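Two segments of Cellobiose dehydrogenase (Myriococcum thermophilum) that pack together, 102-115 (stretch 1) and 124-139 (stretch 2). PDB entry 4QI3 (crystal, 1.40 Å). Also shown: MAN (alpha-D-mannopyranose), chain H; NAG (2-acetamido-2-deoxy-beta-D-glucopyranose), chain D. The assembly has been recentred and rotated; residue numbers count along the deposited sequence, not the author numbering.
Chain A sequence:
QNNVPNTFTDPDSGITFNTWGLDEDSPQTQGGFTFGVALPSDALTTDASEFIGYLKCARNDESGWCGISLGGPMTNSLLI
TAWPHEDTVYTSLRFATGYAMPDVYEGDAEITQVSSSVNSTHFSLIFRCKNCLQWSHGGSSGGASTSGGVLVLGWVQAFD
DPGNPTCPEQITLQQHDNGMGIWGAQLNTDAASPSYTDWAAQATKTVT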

# COMPACT_ATOMS: atom_id res chain seq x y z
N PRO A 102 12.05 0.90 10.33
CA PRO A 102 12.05 2.00 9.35
C PRO A 102 11.73 3.34 9.99
O PRO A 102 10.88 3.41 10.90
CB PRO A 102 10.94 1.60 8.38
CG PRO A 102 10.94 0.11 8.44
CD PRO A 102 11.19 -0.21 9.89
N ASP A 103 12.40 4.38 9.52
CA ASP A 103 12.14 5.75 9.95
C ASP A 103 11.03 6.41 9.16
O ASP A 103 10.71 5.99 8.04
CB ASP A 103 13.41 6.59 9.79
CG ASP A 103 14.53 6.13 10.69
OD1 ASP A 103 14.25 5.82 11.86
OD2 ASP A 103 15.69 6.05 10.21
N VAL A 104 10.44 7.45 9.74
CA VAL A 104 9.45 8.25 9.05
C VAL A 104 10.10 8.79 7.79
O VAL A 104 11.23 9.28 7.82
CB VAL A 104 8.96 9.41 9.93
CG1 VAL A 104 8.22 10.44 9.11
CG2 VAL A 104 8.08 8.88 11.05
N TYR A 105 9.39 8.66 6.67
CA TYR A 105 9.89 9.11 5.39
C TYR A 105 10.03 10.63 5.39
O TYR A 105 9.09 11.33 5.75
CB TYR A 105 8.92 8.69 4.30
CG TYR A 105 9.26 9.21 2.94
CD1 TYR A 105 10.51 8.97 2.37
CD2 TYR A 105 8.33 9.94 2.21
CE1 TYR A 105 10.82 9.46 1.10
CE2 TYR A 105 8.62 10.43 0.96
CZ TYR A 105 9.86 10.19 0.41
OH TYR A 105 10.13 10.68 -0.84
N GLU A 106 11.20 11.13 4.99
CA GLU A 106 11.48 12.57 5.02
C GLU A 106 11.01 13.35 3.79
O GLU A 106 11.05 14.58 3.79
CB GLU A 106 12.97 12.83 5.28
CG GLU A 106 13.40 12.40 6.68
CD GLU A 106 14.90 12.16 6.81
OE1 GLU A 106 15.66 12.53 5.89
OE2 GLU A 106 15.30 11.59 7.85
N GLY A 107 10.58 12.66 2.74
CA GLY A 107 10.16 13.32 1.51
C GLY A 107 8.74 13.84 1.58
O GLY A 107 8.11 13.77 2.64
N ASP A 108 8.22 14.34 0.46
CA ASP A 108 6.95 15.06 0.44
C ASP A 108 5.70 14.22 0.11
O ASP A 108 4.62 14.77 -0.11
CB ASP A 108 7.04 16.28 -0.50
CG ASP A 108 7.07 15.89 -1.96
OD1 ASP A 108 7.40 14.72 -2.28
OD2 ASP A 108 6.78 16.76 -2.80
N ALA A 109 5.84 12.90 0.10
CA ALA A 109 4.70 12.02 -0.15
C ALA A 109 3.59 12.23 0.88
O ALA A 109 3.85 12.61 2.02
CB ALA A 109 5.16 10.56 -0.15
N GLU A 110 2.34 12.01 0.47
CA GLU A 110 1.23 12.17 1.40
C GLU A 110 0.09 11.21 1.08
O GLU A 110 -0.30 11.08 -0.08
CB GLU A 110 0.71 13.60 1.37
CG GLU A 110 -0.43 13.88 2.32
CD GLU A 110 -0.84 15.34 2.28
OE1 GLU A 110 0.04 16.17 1.95
OE2 GLU A 110 -2.02 15.65 2.52
N ILE A 111 -0.43 10.54 2.11
CA ILE A 111 -1.57 9.68 1.92
C ILE A 111 -2.84 10.35 2.42
O ILE A 111 -2.86 10.92 3.52
CB ILE A 111 -1.37 8.33 2.66
CG1 ILE A 111 -0.34 7.49 1.90
CG2 ILE A 111 -2.70 7.59 2.83
CD1 ILE A 111 0.09 6.22 2.65
N THR A 112 -3.89 10.31 1.60
CA THR A 112 -5.24 10.71 1.96
C THR A 112 -6.18 9.52 1.70
O THR A 112 -5.89 8.68 0.85
CB THR A 112 -5.71 11.97 1.18
OG1 THR A 112 -5.42 11.79 -0.21
CG2 THR A 112 -5.00 13.21 1.69
N GLN A 113 -7.28 9.43 2.44
CA GLN A 113 -8.16 8.27 2.35
C GLN A 113 -9.46 8.54 1.61
O GLN A 113 -10.07 9.60 1.75
CB GLN A 113 -8.48 7.71 3.74
CG GLN A 113 -7.24 7.42 4.54
CD GLN A 113 -7.52 6.60 5.79
OE1 GLN A 113 -8.67 6.23 6.08
NE2 GLN A 113 -6.47 6.30 6.55
N VAL A 114 -9.86 7.56 0.80
CA VAL A 114 -11.16 7.55 0.15
C VAL A 114 -12.16 6.86 1.06
O VAL A 114 -13.24 7.36 1.34
CB VAL A 114 -11.09 6.79 -1.19
CG1 VAL A 114 -12.49 6.58 -1.78
CG2 VAL A 114 -10.14 7.50 -2.18
N SER A 115 -11.77 5.69 1.57
CA SER A 115 -12.63 4.91 2.44
C SER A 115 -11.80 3.89 3.18
O SER A 115 -10.67 3.59 2.81
CB SER A 115 -13.68 4.19 1.60
OG SER A 115 -13.06 3.27 0.72
N SER A 124 -9.43 -2.92 5.52
CA SER A 124 -9.16 -2.49 4.16
C SER A 124 -9.18 -0.98 4.04
O SER A 124 -9.76 -0.29 4.84
CB SER A 124 -10.09 -3.14 3.14
OG SER A 124 -11.38 -2.59 3.19
N LEU A 125 -8.45 -0.50 3.04
CA LEU A 125 -8.27 0.91 2.81
C LEU A 125 -8.22 1.21 1.32
O LEU A 125 -7.58 0.51 0.57
CB LEU A 125 -6.95 1.34 3.44
CG LEU A 125 -6.56 2.81 3.34
CD1 LEU A 125 -7.53 3.65 4.14
CD2 LEU A 125 -5.15 3.04 3.83
N ILE A 126 -8.89 2.28 0.92
CA ILE A 126 -8.62 2.90 -0.38
C ILE A 126 -8.05 4.29 -0.14
O ILE A 126 -8.62 5.11 0.60
CB ILE A 126 -9.89 2.96 -1.28
CG1 ILE A 126 -10.33 1.53 -1.63
CG2 ILE A 126 -9.60 3.77 -2.54
CD1 ILE A 126 -11.67 1.42 -2.31
N PHE A 127 -6.90 4.55 -0.75
CA PHE A 127 -6.15 5.75 -0.42
C PHE A 127 -5.44 6.32 -1.64
O PHE A 127 -5.07 5.60 -2.56
CB PHE A 127 -5.13 5.43 0.69
CG PHE A 127 -4.06 4.43 0.28
CD1 PHE A 127 -4.30 3.06 0.31
CD2 PHE A 127 -2.80 4.87 -0.11
CE1 PHE A 127 -3.31 2.14 -0.06
CE2 PHE A 127 -1.81 3.96 -0.47
CZ PHE A 127 -2.07 2.60 -0.45
N ARG A 128 -5.26 7.64 -1.64
CA ARG A 128 -4.43 8.29 -2.65
C ARG A 128 -3.03 8.48 -2.09
O ARG A 128 -2.86 8.94 -0.96
CB ARG A 128 -5.03 9.64 -3.01
CG ARG A 128 -4.25 10.38 -4.09
CD ARG A 128 -4.83 11.78 -4.29
NE ARG A 128 -4.31 12.41 -5.50
CZ ARG A 128 -4.81 13.55 -5.98
NH1 ARG A 128 -5.80 14.14 -5.32
NH2 ARG A 128 -4.32 14.09 -7.11
N CYS A 129 -2.02 8.08 -2.86
CA CYS A 129 -0.63 8.21 -2.44
C CYS A 129 0.01 9.23 -3.37
O CYS A 129 0.47 8.89 -4.46
CB CYS A 129 0.07 6.85 -2.54
SG CYS A 129 1.48 6.61 -1.42
N LYS A 130 0.01 10.48 -2.94
CA LYS A 130 0.55 11.57 -3.76
C LYS A 130 2.08 11.62 -3.66
O LYS A 130 2.62 11.50 -2.56
CB LYS A 130 -0.04 12.90 -3.31
CG LYS A 130 -1.47 13.09 -3.78
CD LYS A 130 -2.00 14.49 -3.49
CE LYS A 130 -1.25 15.53 -4.30
NZ LYS A 130 -1.44 15.33 -5.78
N ASN A 131 2.75 11.78 -4.80
CA ASN A 131 4.21 11.86 -4.83
C ASN A 131 4.87 10.65 -4.21
O ASN A 131 5.89 10.76 -3.52
CB ASN A 131 4.67 13.14 -4.13
CG ASN A 131 4.12 14.39 -4.79
OD1 ASN A 131 4.27 14.58 -6.00
ND2 ASN A 131 3.44 15.23 -4.02
N CYS A 132 4.30 9.49 -4.51
CA CYS A 132 4.73 8.24 -3.88
C CYS A 132 5.59 7.38 -4.77
O CYS A 132 6.26 6.48 -4.29
CB CYS A 132 3.53 7.42 -3.42
SG CYS A 132 2.76 8.06 -1.95
N LEU A 133 5.57 7.65 -6.08
CA LEU A 133 6.29 6.77 -6.99
C LEU A 133 7.72 7.18 -7.33
O LEU A 133 8.41 6.44 -8.02
CB LEU A 133 5.47 6.48 -8.25
CG LEU A 133 4.14 5.80 -7.94
CD1 LEU A 133 3.31 5.73 -9.22
CD2 LEU A 133 4.38 4.41 -7.32
N GLN A 134 8.13 8.36 -6.87
CA GLN A 134 9.54 8.77 -6.86
C GLN A 134 9.84 9.27 -5.46
O GLN A 134 9.08 10.07 -4.91
CB GLN A 134 9.84 9.90 -7.86
CG GLN A 134 9.63 9.51 -9.30
CD GLN A 134 8.18 9.53 -9.68
OE1 GLN A 134 7.42 10.40 -9.23
NE2 GLN A 134 7.77 8.57 -10.50
N TRP A 135 10.93 8.80 -4.87
CA TRP A 135 11.20 9.11 -3.48
C TRP A 135 12.64 9.51 -3.26
O TRP A 135 13.52 9.18 -4.05
CB TRP A 135 10.87 7.90 -2.60
CG TRP A 135 11.51 6.62 -3.06
CD1 TRP A 135 12.82 6.24 -2.88
CD2 TRP A 135 10.87 5.56 -3.76
NE1 TRP A 135 13.02 4.99 -3.43
CE2 TRP A 135 11.83 4.55 -3.97
CE3 TRP A 135 9.56 5.35 -4.22
CZ2 TRP A 135 11.54 3.36 -4.64
CZ3 TRP A 135 9.27 4.17 -4.89
CH2 TRP A 135 10.25 3.19 -5.08
N SER A 136 12.87 10.23 -2.17
CA SER A 136 14.21 10.59 -1.76
C SER A 136 14.23 10.73 -0.25
O SER A 136 13.41 11.45 0.32
CB SER A 136 14.66 11.89 -2.42
OG SER A 136 16.04 12.12 -2.19
N HIS A 137 15.16 10.02 0.38
CA HIS A 137 15.31 10.02 1.82
C HIS A 137 16.79 9.75 2.12
O HIS A 137 17.35 8.76 1.63
CB HIS A 137 14.42 8.93 2.42
CG HIS A 137 14.47 8.83 3.91
ND1 HIS A 137 13.43 9.26 4.72
CD2 HIS A 137 15.40 8.32 4.75
CE1 HIS A 137 13.73 9.02 5.98
NE2 HIS A 137 14.92 8.45 6.03
N GLY A 138 17.41 10.63 2.89
CA GLY A 138 18.79 10.46 3.32
C GLY A 138 19.80 10.22 2.21
O GLY A 138 20.75 9.45 2.38
N GLY A 139 19.61 10.89 1.08
CA GLY A 139 20.52 10.73 -0.04
C GLY A 139 20.18 9.55 -0.93
O GLY A 139 20.67 9.45 -2.05
C1 MAN H . -6.49 16.41 4.87
C2 MAN H . -6.88 16.69 3.39
C3 MAN H . -5.62 16.82 2.52
C4 MAN H . -4.62 17.82 3.14
C5 MAN H . -4.30 17.38 4.57
C6 MAN H . -3.33 18.30 5.30
O2 MAN H . -7.60 17.94 3.23
O3 MAN H . -5.93 17.18 1.18
O4 MAN H . -3.43 17.85 2.37
O5 MAN H . -5.54 17.33 5.34
O6 MAN H . -3.52 18.14 6.71
C1 NAG D . -14.54 -8.28 6.89
C2 NAG D . -15.53 -8.95 5.93
C3 NAG D . -14.85 -9.24 4.60
C4 NAG D . -14.24 -7.96 4.03
C5 NAG D . -13.30 -7.35 5.06
C6 NAG D . -12.70 -6.03 4.63
C7 NAG D . -17.29 -10.23 7.07
C8 NAG D . -17.69 -11.57 7.61
N2 NAG D . -16.07 -10.17 6.51
O3 NAG D . -15.79 -9.78 3.68
O4 NAG D . -13.54 -8.23 2.83
O5 NAG D . -14.01 -7.11 6.28
O6 NAG D . -12.01 -6.17 3.41
O7 NAG D . -18.03 -9.25 7.13
O HOH W 1 8.07 11.77 -2.05
O HOH W 2 2.47 15.11 -1.35
O HOH W 3 -6.18 14.08 -1.94

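The apolar centre of the contact lies along the strand that begins at E110 and the strand that ends at K130, antiparallel, whose N-to-C directions differ by 147° and whose axes approach to 4.5 Å. I111 and C129 form a non-hydrogen-bonded pair, CA-CA 4.7 Å, and their side chains leave the sheet on the same face as those of Q113 and F127. This places I111 CG1 3.9 Å from C129 SG and I111 CG2 3.9 Å from F127 CB, both van der Waals distances. Farther along, Q113 CD comes within 3.4 Å of L125 CD1. V114 adds another apolar contact, with its CB 3.6 Å from I126 CG2. Near the other end of the pairing, A109 CB meets C132 SG at 3.9 Å. That sulfur is held by the disulfide to C129 (SG-SG 2.0 Å), which ties together the first and last residues of a type II turn, C129 to C132.

The backbone ladder fixes this packing in register. E110 pairs with K130 through E110 N to K130 O (3.1 Å) and K130 N to E110 O (2.9 Å); two residues on, T112 N donates to R128 O at 3.1 Å and R128 N to T112 O at 2.8 Å. The same carbonyls also receive CA-H...O contacts: I111 CA, between the two rungs, to R128 O, and A109 CA, just before the first, to K130 O, each 3.2 Å. After Q113 the register slips by one residue. I126 O accepts from V114 N at 2.8 Å and, weakly, from S115 N at 3.3 Å, while I126 N donates to S115 O at 2.9 Å. Two successive amides converging on one carbonyl are the signature of a beta bulge, and it coincides with the corner the chain turns at V114.

Beyond the ladder, the contact passes to aromatic residues with polar ends. H137, the residue most covered by the opposing stretch, accepts a hydrogen bond at ND1 from E106 N (2.9 Å, 159°). E106 CD lies over one face of the imidazole, whereas V104 O sits at its edge, 3.1 Å from H137 CE1. The Y105 and H137 rings meet rim to rim, with centroids 6.0 Å apart and planes inclined by 20°, so they do not stack. The Y105 hydroxyl instead accepts from S136 N (OH to N, 3.1 Å, 160°), and Y105 CZ rests 3.9 Å from W135 CB.

Water completes the polar edge. Water 1 lies 2.6 Å from Y105 OH, 3.0 Å from D108 OD1 and 2.8 Å from N131 O, linking the two stretches. Water 2 donates to D108 O (2.5 Å) and accepts from N131 ND2 (2.8 Å); water 3 joins T112 OG1 (3.0 Å) to R128 NH1 through a weak 3.4 Å bond. On the same sheet face as T112 and R128, E110 OE2 accepts a hydrogen bond from mannose O4 at 2.6 Å, extending the polar margin to the glycan.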